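Local coordinates for protein malate dehydrogenase (Porphyromonas gingivalis, PDB 3FI9) that probably catalyses the reversible NAD-dependent oxidation of malate to oxaloacetate, using a Rossmann-type domain for the cofactor, at residues T132-L137 with K312-V317; G100-A105 with M320-A325; E53-G58 with L62-T67. All blocks are in the same frame, centred on the assembly; numbering follows the deposited sequence.

Contact 1 of 3, residues T132-L137 with K312-V317; sequences TGLVTL and KLRDEV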
loop_
_atom_site.group_PDB
_atom_site.type_symbol
_atom_site.label_atom_id
_atom_site.label_comp_id
_atom_site.label_asym_id
_atom_site.label_seq_id
_atom_site.Cartn_x
_atom_site.Cartn_y
_atom_site.Cartn_z
ATOM N N THR A 132 25.753 2.330 2.833
ATOM C CA THR A 132 25.155 2.560 1.508
ATOM C C THR A 132 24.791 4.009 1.279
ATOM O O THR A 132 25.017 4.584 0.194
ATOM C CB THR A 132 23.926 1.652 1.274
ATOM O OG1 THR A 132 22.953 1.866 2.318
ATOM C CG2 THR A 132 24.358 0.193 1.299
ATOM N N GLY A 133 24.194 4.622 2.294
ATOM C CA GLY A 133 23.913 6.014 2.198
ATOM C C GLY A 133 25.177 6.857 2.055
ATOM O O GLY A 133 25.183 7.833 1.282
ATOM N N LEU A 134 26.241 6.525 2.794
ATOM C CA LEU A 134 27.466 7.385 2.719
ATOM C C LEU A 134 28.176 7.218 1.360
ATOM O O LEU A 134 28.659 8.179 0.751
ATOM C CB LEU A 134 28.423 7.028 3.868
ATOM C CG LEU A 134 29.813 7.663 3.920
ATOM C CD1 LEU A 134 29.693 9.153 4.057
ATOM C CD2 LEU A 134 30.617 7.097 5.132
ATOM N N VAL A 135 28.209 5.984 0.877
ATOM C CA VAL A 135 28.838 5.706 -0.415
ATOM C C VAL A 135 28.049 6.384 -1.515
ATOM O O VAL A 135 28.618 7.016 -2.419
ATOM C CB VAL A 135 28.854 4.199 -0.698
ATOM C CG1 VAL A 135 29.203 3.936 -2.164
ATOM C CG2 VAL A 135 29.843 3.471 0.245
ATOM N N THR A 136 26.725 6.275 -1.461
ATOM C CA THR A 136 25.951 6.997 -2.478
ATOM C C THR A 136 26.221 8.484 -2.477
ATOM O O THR A 136 26.390 9.076 -3.548
ATOM C CB THR A 136 24.425 6.727 -2.379
ATOM O OG1 THR A 136 24.173 5.367 -2.673
ATOM C CG2 THR A 136 23.656 7.564 -3.394
ATOM N N LEU A 137 26.191 9.127 -1.293
ATOM C CA LEU A 137 26.502 10.545 -1.182
ATOM C C LEU A 137 27.848 10.889 -1.838
ATOM O O LEU A 137 27.955 11.820 -2.645
ATOM C CB LEU A 137 26.535 10.961 0.311
ATOM C CG LEU A 137 26.840 12.414 0.639
ATOM C CD1 LEU A 137 25.991 13.387 -0.203
ATOM C CD2 LEU A 137 26.791 12.724 2.171
ATOM N N LYS A 312 34.111 1.881 12.557
ATOM C CA LYS A 312 34.822 0.677 12.139
ATOM C C LYS A 312 34.344 0.092 10.812
ATOM O O LYS A 312 35.168 -0.352 9.992
ATOM C CB LYS A 312 34.813 -0.391 13.228
ATOM C CG LYS A 312 35.753 -0.005 14.360
ATOM C CD LYS A 312 35.585 -0.937 15.542
ATOM C CE LYS A 312 35.594 -2.374 15.102
ATOM N NZ LYS A 312 35.982 -3.240 16.261
ATOM N N LEU A 313 33.033 0.101 10.579
ATOM C CA LEU A 313 32.493 -0.420 9.317
ATOM C C LEU A 313 32.884 0.502 8.142
ATOM O O LEU A 313 33.256 0.027 7.070
ATOM C CB LEU A 313 30.954 -0.553 9.377
ATOM C CG LEU A 313 30.345 -1.534 8.369
ATOM C CD1 LEU A 313 30.900 -2.954 8.627
ATOM C CD2 LEU A 313 28.829 -1.535 8.419
ATOM N N ARG A 314 32.790 1.810 8.352
ATOM C CA ARG A 314 33.243 2.770 7.354
ATOM C C ARG A 314 34.687 2.475 6.946
ATOM O O ARG A 314 35.000 2.464 5.765
ATOM C CB ARG A 314 33.161 4.186 7.889
ATOM C CG ARG A 314 33.729 5.264 6.976
ATOM C CD ARG A 314 34.104 6.497 7.830
ATOM N NE ARG A 314 35.157 6.185 8.810
ATOM C CZ ARG A 314 35.369 6.875 9.930
ATOM N NH1 ARG A 314 34.618 7.915 10.201
ATOM N NH2 ARG A 314 36.344 6.532 10.776
ATOM N N ASP A 315 35.553 2.208 7.925
ATOM C CA ASP A 315 36.971 1.981 7.631
ATOM C C ASP A 315 37.226 0.661 6.862
ATOM O O ASP A 315 38.121 0.602 6.012
ATOM C CB ASP A 315 37.821 2.050 8.909
ATOM C CG ASP A 315 37.875 3.449 9.522
ATOM O OD1 ASP A 315 37.634 4.483 8.822
ATOM O OD2 ASP A 315 38.185 3.506 10.735
ATOM N N GLU A 316 36.443 -0.380 7.126
ATOM C CA GLU A 316 36.454 -1.564 6.268
ATOM C C GLU A 316 36.220 -1.227 4.794
ATOM O O GLU A 316 36.932 -1.703 3.904
ATOM C CB GLU A 316 35.367 -2.560 6.669
ATOM C CG GLU A 316 35.731 -3.552 7.742
ATOM C CD GLU A 316 34.698 -4.654 7.863
ATOM O OE1 GLU A 316 34.072 -4.730 8.936
ATOM O OE2 GLU A 316 34.520 -5.446 6.896
ATOM N N VAL A 317 35.188 -0.429 4.530
ATOM C CA VAL A 317 34.848 -0.091 3.160
ATOM C C VAL A 317 35.869 0.864 2.507
ATOM O O VAL A 317 36.039 0.874 1.275
ATOM C CB VAL A 317 33.376 0.403 3.092
ATOM C CG1 VAL A 317 32.957 0.767 1.629
ATOM C CG2 VAL A 317 32.448 -0.694 3.666
#
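Arg314 meets Leu134 with its aliphatic stem. The CB of Arg314 leaves its helix at the side, neither aimed at the other helix nor turned from it. One bond further on, CG does the touching and lies 4.1 Å from Leu134 CD2. The leucine branch comes across this methylene at a slant. The chain then turns about the CG-CD bond, chi3 63°. This bend carries the guanidinium round to Asp315, the next residue in the same helix. NE of Arg314 stands 3.0 Å from Asp315 OD1, and NH2 of Arg314 lies 3.1 Å from that same oxygen. This is a side-on salt bridge, with both N-H groups sharing one carboxylate oxygen. OD1 lies close to the guanidinium plane, while the two nitrogens reach it from one face of the carboxylate. NH1 takes the backbone O of His272. Helix 129-140 follows strand 121-124 of the Rossmann-type NAD-binding domain. Helix 297-319, the last of the chain, packs here against that domain. One turn on from Arg314, Val317 aims its CB at helix 129-140. Its CG1 faces Val135 CG2 at 4.4 Å, a loose methyl-to-methyl approach. Ile323 touches both valines, and Leu98 of helix 94-115 also packs on Val317.

Contact 2 of 3, residues G100-A105 with M320-A325; sequences GNAEIA and MGIIPA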
loop_
_atom_site.group_PDB
_atom_site.type_symbol
_atom_site.label_atom_id
_atom_site.label_comp_id
_atom_site.label_asym_id
_atom_site.label_seq_id
_atom_site.Cartn_x
_atom_site.Cartn_y
_atom_site.Cartn_z
ATOM N N GLY A 100 29.155 -6.159 -1.711
ATOM C CA GLY A 100 28.138 -6.169 -2.741
ATOM C C GLY A 100 27.216 -4.969 -2.634
ATOM O O GLY A 100 26.948 -4.281 -3.632
ATOM N N ASN A 101 26.746 -4.674 -1.429
ATOM C CA ASN A 101 25.867 -3.502 -1.273
ATOM C C ASN A 101 26.610 -2.172 -1.383
ATOM O O ASN A 101 26.057 -1.172 -1.897
ATOM C CB ASN A 101 25.111 -3.563 0.059
ATOM C CG ASN A 101 24.041 -4.586 0.038
ATOM O OD1 ASN A 101 23.074 -4.459 -0.710
ATOM N ND2 ASN A 101 24.206 -5.636 0.839
ATOM N N ALA A 102 27.852 -2.139 -0.899
ATOM C CA ALA A 102 28.635 -0.915 -1.074
ATOM C C ALA A 102 28.844 -0.629 -2.560
ATOM O O ALA A 102 28.772 0.545 -2.991
ATOM C CB ALA A 102 29.961 -0.985 -0.346
ATOM N N GLU A 103 29.111 -1.680 -3.335
ATOM C CA GLU A 103 29.298 -1.538 -4.804
ATOM C C GLU A 103 28.018 -1.089 -5.519
ATOM O O GLU A 103 28.078 -0.302 -6.450
ATOM C CB GLU A 103 29.764 -2.839 -5.474
ATOM C CG GLU A 103 31.097 -3.414 -4.978
ATOM C CD GLU A 103 32.302 -2.575 -5.351
ATOM O OE1 GLU A 103 32.130 -1.430 -5.796
ATOM O OE2 GLU A 103 33.439 -3.073 -5.181
ATOM N N ILE A 104 26.864 -1.615 -5.135
ATOM C CA ILE A 104 25.651 -1.149 -5.827
ATOM C C ILE A 104 25.394 0.293 -5.438
ATOM O O ILE A 104 24.962 1.085 -6.258
ATOM C CB ILE A 104 24.393 -1.976 -5.515
ATOM C CG1 ILE A 104 24.654 -3.439 -5.786
ATOM C CG2 ILE A 104 23.263 -1.557 -6.462
ATOM C CD1 ILE A 104 23.673 -4.367 -5.001
ATOM N N ALA A 105 25.715 0.644 -4.196
ATOM C CA ALA A 105 25.556 2.030 -3.754
ATOM C C ALA A 105 26.518 2.938 -4.529
ATOM O O ALA A 105 26.152 4.032 -4.915
ATOM C CB ALA A 105 25.818 2.166 -2.249
ATOM N N MET A 320 38.539 -1.523 1.317
ATOM C CA MET A 320 38.157 -2.237 0.111
ATOM C C MET A 320 38.439 -1.287 -1.068
ATOM O O MET A 320 38.285 -1.648 -2.208
ATOM C CB MET A 320 36.668 -2.591 0.130
ATOM C CG MET A 320 36.171 -3.715 1.104
ATOM S SD MET A 320 34.315 -3.760 1.219
ATOM C CE MET A 320 34.072 -4.931 2.543
ATOM N N GLY A 321 38.836 -0.060 -0.786
ATOM C CA GLY A 321 39.042 0.934 -1.870
ATOM C C GLY A 321 37.787 1.564 -2.509
ATOM O O GLY A 321 37.868 2.203 -3.579
ATOM N N ILE A 322 36.631 1.412 -1.859
ATOM C CA ILE A 322 35.373 1.858 -2.444
ATOM C C ILE A 322 35.064 3.286 -1.985
ATOM O O ILE A 322 34.732 4.192 -2.773
ATOM C CB ILE A 322 34.203 0.944 -2.005
ATOM C CG1 ILE A 322 34.287 -0.422 -2.693
ATOM C CG2 ILE A 322 32.834 1.676 -2.321
ATOM C CD1 ILE A 322 33.329 -1.506 -2.111
ATOM N N ILE A 323 35.206 3.480 -0.679
ATOM C CA ILE A 323 35.139 4.803 -0.100
ATOM C C ILE A 323 36.589 5.342 -0.123
ATOM O O ILE A 323 37.523 4.638 0.278
ATOM C CB ILE A 323 34.594 4.683 1.347
ATOM C CG1 ILE A 323 33.157 4.127 1.349
ATOM C CG2 ILE A 323 34.662 6.010 2.102
ATOM C CD1 ILE A 323 32.533 4.034 2.785
ATOM N N PRO A 324 36.790 6.578 -0.599
ATOM C CA PRO A 324 38.154 7.119 -0.617
ATOM C C PRO A 324 38.668 7.386 0.789
ATOM O O PRO A 324 37.863 7.478 1.732
ATOM C CB PRO A 324 38.002 8.457 -1.350
ATOM C CG PRO A 324 36.611 8.453 -1.930
ATOM C CD PRO A 324 35.795 7.579 -1.016
ATOM N N ALA A 325 39.993 7.479 0.931
ATOM C CA ALA A 325 40.607 7.954 2.179
ATOM C C ALA A 325 39.887 9.167 2.708
ATOM O O ALA A 325 39.559 10.107 1.968
ATOM C CB ALA A 325 42.091 8.305 1.965
#
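Ile322 reaches for Ala102 and Glu103 with CG1 set opposite its carbonyl carbon and the chain extended beyond, chi2 168°. The methyl CD1 is thereby carried out to helix 94-115. Glu103 answers with a bend: chi2 is -69°, and the carboxylate folds over toward the isoleucine, although its CB bond points past the segment. The two side chains pass each other at a slant. CD1 of Ile322 lies 3.4 Å from Glu103 OE2 and 3.6 Å from Glu103 CD. Ile322 CG1 is close behind, 3.7 Å from Glu103 OE2. These are van der Waals contacts of a methyl and a methylene with a carboxylate, not polar bonds. The carboxylate has its charge partner in its own helix, where OE2 forms a salt bridge with Lys99. On the apolar side, CB of Ala102 points at Ile322 and meets CD1 at 3.8 Å. The backbones come nearest at Glu103 and Ile322, whose CA atoms are 7.3 Å apart. Segment 320-325 begins where helix 297-319 ends in a Schellman motif. Gly321 takes the positive phi of that turn, 76°. The turn sends the chain back so that Ile322 faces helix 94-115 of the NAD-binding domain. Asn101, beside Ala102 in that helix, is a predicted NAD-binding residue, so the contact lies close to the probable cofactor site. Val317 of helix 297-319 touches both Ala102 and Ile322. The backbone O of Ile322 is held by Tyr139 OH, from helix 129-140.

Contact 3 of 3, residues E53-G58 with L62-T67; sequences EIRHCG and LNLTFT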
loop_
_atom_site.group_PDB
_atom_site.type_symbol
_atom_site.label_atom_id
_atom_site.label_comp_id
_atom_site.label_asym_id
_atom_site.label_seq_id
_atom_site.Cartn_x
_atom_site.Cartn_y
_atom_site.Cartn_z
ATOM N N GLU A 53 -0.310 -3.416 -12.180
ATOM C CA GLU A 53 -1.116 -3.246 -10.961
ATOM C C GLU A 53 -1.383 -1.757 -10.643
ATOM O O GLU A 53 -2.496 -1.382 -10.299
ATOM C CB GLU A 53 -0.462 -3.963 -9.788
ATOM C CG GLU A 53 -0.771 -5.480 -9.742
ATOM C CD GLU A 53 -1.522 -5.858 -8.457
ATOM O OE1 GLU A 53 -2.698 -5.480 -8.290
ATOM O OE2 GLU A 53 -0.897 -6.495 -7.588
ATOM N N ILE A 54 -0.359 -0.916 -10.744
ATOM C CA ILE A 54 -0.541 0.505 -10.455
ATOM C C ILE A 54 -1.519 1.130 -11.439
ATOM O O ILE A 54 -2.458 1.840 -11.058
ATOM C CB ILE A 54 0.792 1.256 -10.483
ATOM C CG1 ILE A 54 1.771 0.547 -9.498
ATOM C CG2 ILE A 54 0.561 2.776 -10.265
ATOM C CD1 ILE A 54 1.249 0.519 -8.023
ATOM N N ARG A 55 -1.323 0.818 -12.715
ATOM C CA ARG A 55 -2.232 1.305 -13.736
ATOM C C ARG A 55 -3.702 0.917 -13.460
ATOM O O ARG A 55 -4.599 1.696 -13.713
ATOM C CB ARG A 55 -1.811 0.758 -15.099
ATOM C CG ARG A 55 -0.587 1.440 -15.666
ATOM C CD ARG A 55 -0.002 0.538 -16.734
ATOM N NE ARG A 55 1.063 1.189 -17.483
ATOM C CZ ARG A 55 1.753 0.617 -18.481
ATOM N NH1 ARG A 55 1.544 -0.642 -18.792
ATOM N NH2 ARG A 55 2.704 1.287 -19.136
ATOM N N HIS A 56 -3.922 -0.290 -12.989
ATOM C CA HIS A 56 -5.269 -0.776 -12.715
ATOM C C HIS A 56 -5.923 -0.185 -11.445
ATOM O O HIS A 56 -7.118 -0.409 -11.200
ATOM C CB HIS A 56 -5.240 -2.312 -12.627
ATOM C CG HIS A 56 -4.680 -2.982 -13.856
ATOM N ND1 HIS A 56 -4.328 -4.316 -13.867
ATOM C CD2 HIS A 56 -4.408 -2.503 -15.102
ATOM C CE1 HIS A 56 -3.844 -4.624 -15.064
ATOM N NE2 HIS A 56 -3.886 -3.542 -15.825
ATOM N N CYS A 57 -5.152 0.557 -10.638
ATOM C CA CYS A 57 -5.742 1.291 -9.496
ATOM C C CYS A 57 -6.535 2.486 -9.987
ATOM O O CYS A 57 -7.424 2.992 -9.281
ATOM C CB CYS A 57 -4.652 1.815 -8.571
ATOM S SG CYS A 57 -3.889 0.479 -7.644
ATOM N N GLY A 58 -6.160 2.984 -11.162
ATOM C CA GLY A 58 -6.827 4.163 -11.766
ATOM C C GLY A 58 -6.526 5.466 -11.053
ATOM O O GLY A 58 -7.454 6.197 -10.689
ATOM N N LEU A 62 -2.116 10.321 -13.224
ATOM C CA LEU A 62 -0.792 9.739 -13.066
ATOM C C LEU A 62 -0.185 9.517 -14.445
ATOM O O LEU A 62 -0.863 9.005 -15.326
ATOM C CB LEU A 62 -0.866 8.401 -12.327
ATOM C CG LEU A 62 0.467 7.844 -11.833
ATOM C CD1 LEU A 62 1.071 8.774 -10.761
ATOM C CD2 LEU A 62 0.289 6.438 -11.276
ATOM N N ASN A 63 1.074 9.855 -14.607
ATOM C CA ASN A 63 1.829 9.540 -15.831
ATOM C C ASN A 63 2.901 8.477 -15.501
ATOM O O ASN A 63 4.103 8.780 -15.475
ATOM C CB ASN A 63 2.577 10.768 -16.327
ATOM C CG ASN A 63 1.662 11.813 -17.038
ATOM O OD1 ASN A 63 0.890 11.473 -17.952
ATOM N ND2 ASN A 63 1.794 13.097 -16.643
ATOM N N LEU A 64 2.485 7.256 -15.228
ATOM C CA LEU A 64 3.429 6.241 -14.786
ATOM C C LEU A 64 4.349 5.779 -15.946
ATOM O O LEU A 64 3.888 5.545 -17.054
ATOM C CB LEU A 64 2.671 5.044 -14.243
ATOM C CG LEU A 64 3.522 4.009 -13.503
ATOM C CD1 LEU A 64 3.872 4.496 -12.033
ATOM C CD2 LEU A 64 2.790 2.639 -13.446
ATOM N N THR A 65 5.635 5.643 -15.672
ATOM C CA THR A 65 6.576 5.097 -16.627
ATOM C C THR A 65 7.321 3.969 -15.915
ATOM O O THR A 65 7.437 3.958 -14.686
ATOM C CB THR A 65 7.572 6.138 -17.251
ATOM O OG1 THR A 65 8.234 6.915 -16.235
ATOM C CG2 THR A 65 6.875 7.083 -18.284
ATOM N N PHE A 66 7.785 2.989 -16.670
ATOM C CA PHE A 66 8.654 1.982 -16.068
ATOM C C PHE A 66 9.726 1.605 -17.046
ATOM O O PHE A 66 9.519 1.669 -18.269
ATOM C CB PHE A 66 7.904 0.773 -15.554
ATOM C CG PHE A 66 7.186 -0.023 -16.612
ATOM C CD1 PHE A 66 7.770 -1.169 -17.159
ATOM C CD2 PHE A 66 5.927 0.356 -17.046
ATOM C CE1 PHE A 66 7.091 -1.914 -18.129
ATOM C CE2 PHE A 66 5.253 -0.397 -18.013
ATOM C CZ PHE A 66 5.831 -1.507 -18.554
ATOM N N THR A 67 10.877 1.219 -16.508
ATOM C CA THR A 67 12.012 0.906 -17.349
ATOM C C THR A 67 13.067 0.111 -16.590
ATOM O O THR A 67 13.215 0.243 -15.351
ATOM C CB THR A 67 12.639 2.224 -17.962
ATOM O OG1 THR A 67 13.749 1.887 -18.804
ATOM C CG2 THR A 67 13.166 3.159 -16.873
HETATM O O HOH W 1 1.682 4.090 -17.492
#
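The beta-alpha-beta unit of strand 37-40, helix 44-57 and strand 65-67 closes here, where Ile54 and Arg55 near the end of the helix meet Leu62, Leu64 and Phe66, the last of these within strand 65-67. It belongs to the Rossmann-type NAD-binding domain. Ile54 supplies the apolar part. Its CG2 meets Leu62 CD2 at 3.8 Å, and its CB meets Leu64 CD2, also at 3.8 Å. Ile54 and Leu64 cross at about a right angle, while Leu62 comes in more obliquely. Arg55 lies extended from CG to NE, which carries the guanidinium out to Phe66. NH2 of Arg55 is 3.3 Å from Phe66 CE2. The ring presents its edge to one face of the guanidinium, with the two planes 69° apart, so this is not a cation-pi stack. Phe66 has chi1 at 63°, with CG between the backbone N and the carbonyl carbon, and this swings the ring to the arginine. A water ties the same side chain to the backbone: it accepts from Arg55 NE at 3.0 Å and donates to Leu64 O at 2.7 Å. NH1 of Arg55 forms a salt bridge with Glu52. The helix end also borders the second subunit, where Gln170 of that subunit bonds to Arg55 O and Arg232 of that subunit pairs with Glu53. Leu64 and Phe66 also pack on Leu39 of the neighbouring strand 37-40, and Ile54 and Leu62 lie against helix 19-30.

Contacts 1 and 2 are buried neighbours, with centres 7 Å apart. Both fasten the C-terminal end of the chain to the NAD-binding domain, contact 1 through helix 129-140 and contact 2 through helix 94-115. They touch directly: Val317 O and Ile322 N probably share a hydrogen bond, at 3.2 Å. Contact 3 is only partly buried and lies about 35 Å from contact 1, centre to centre. It is local in sequence, within one beta-alpha-beta unit at the edge of the sheet and against the second subunit, which touches neither other contact. Contact 1 is apolar across its segments, contact 2 sets a carboxylate against isoleucine, and contact 3 mixes an apolar part with a guanidinium and a water.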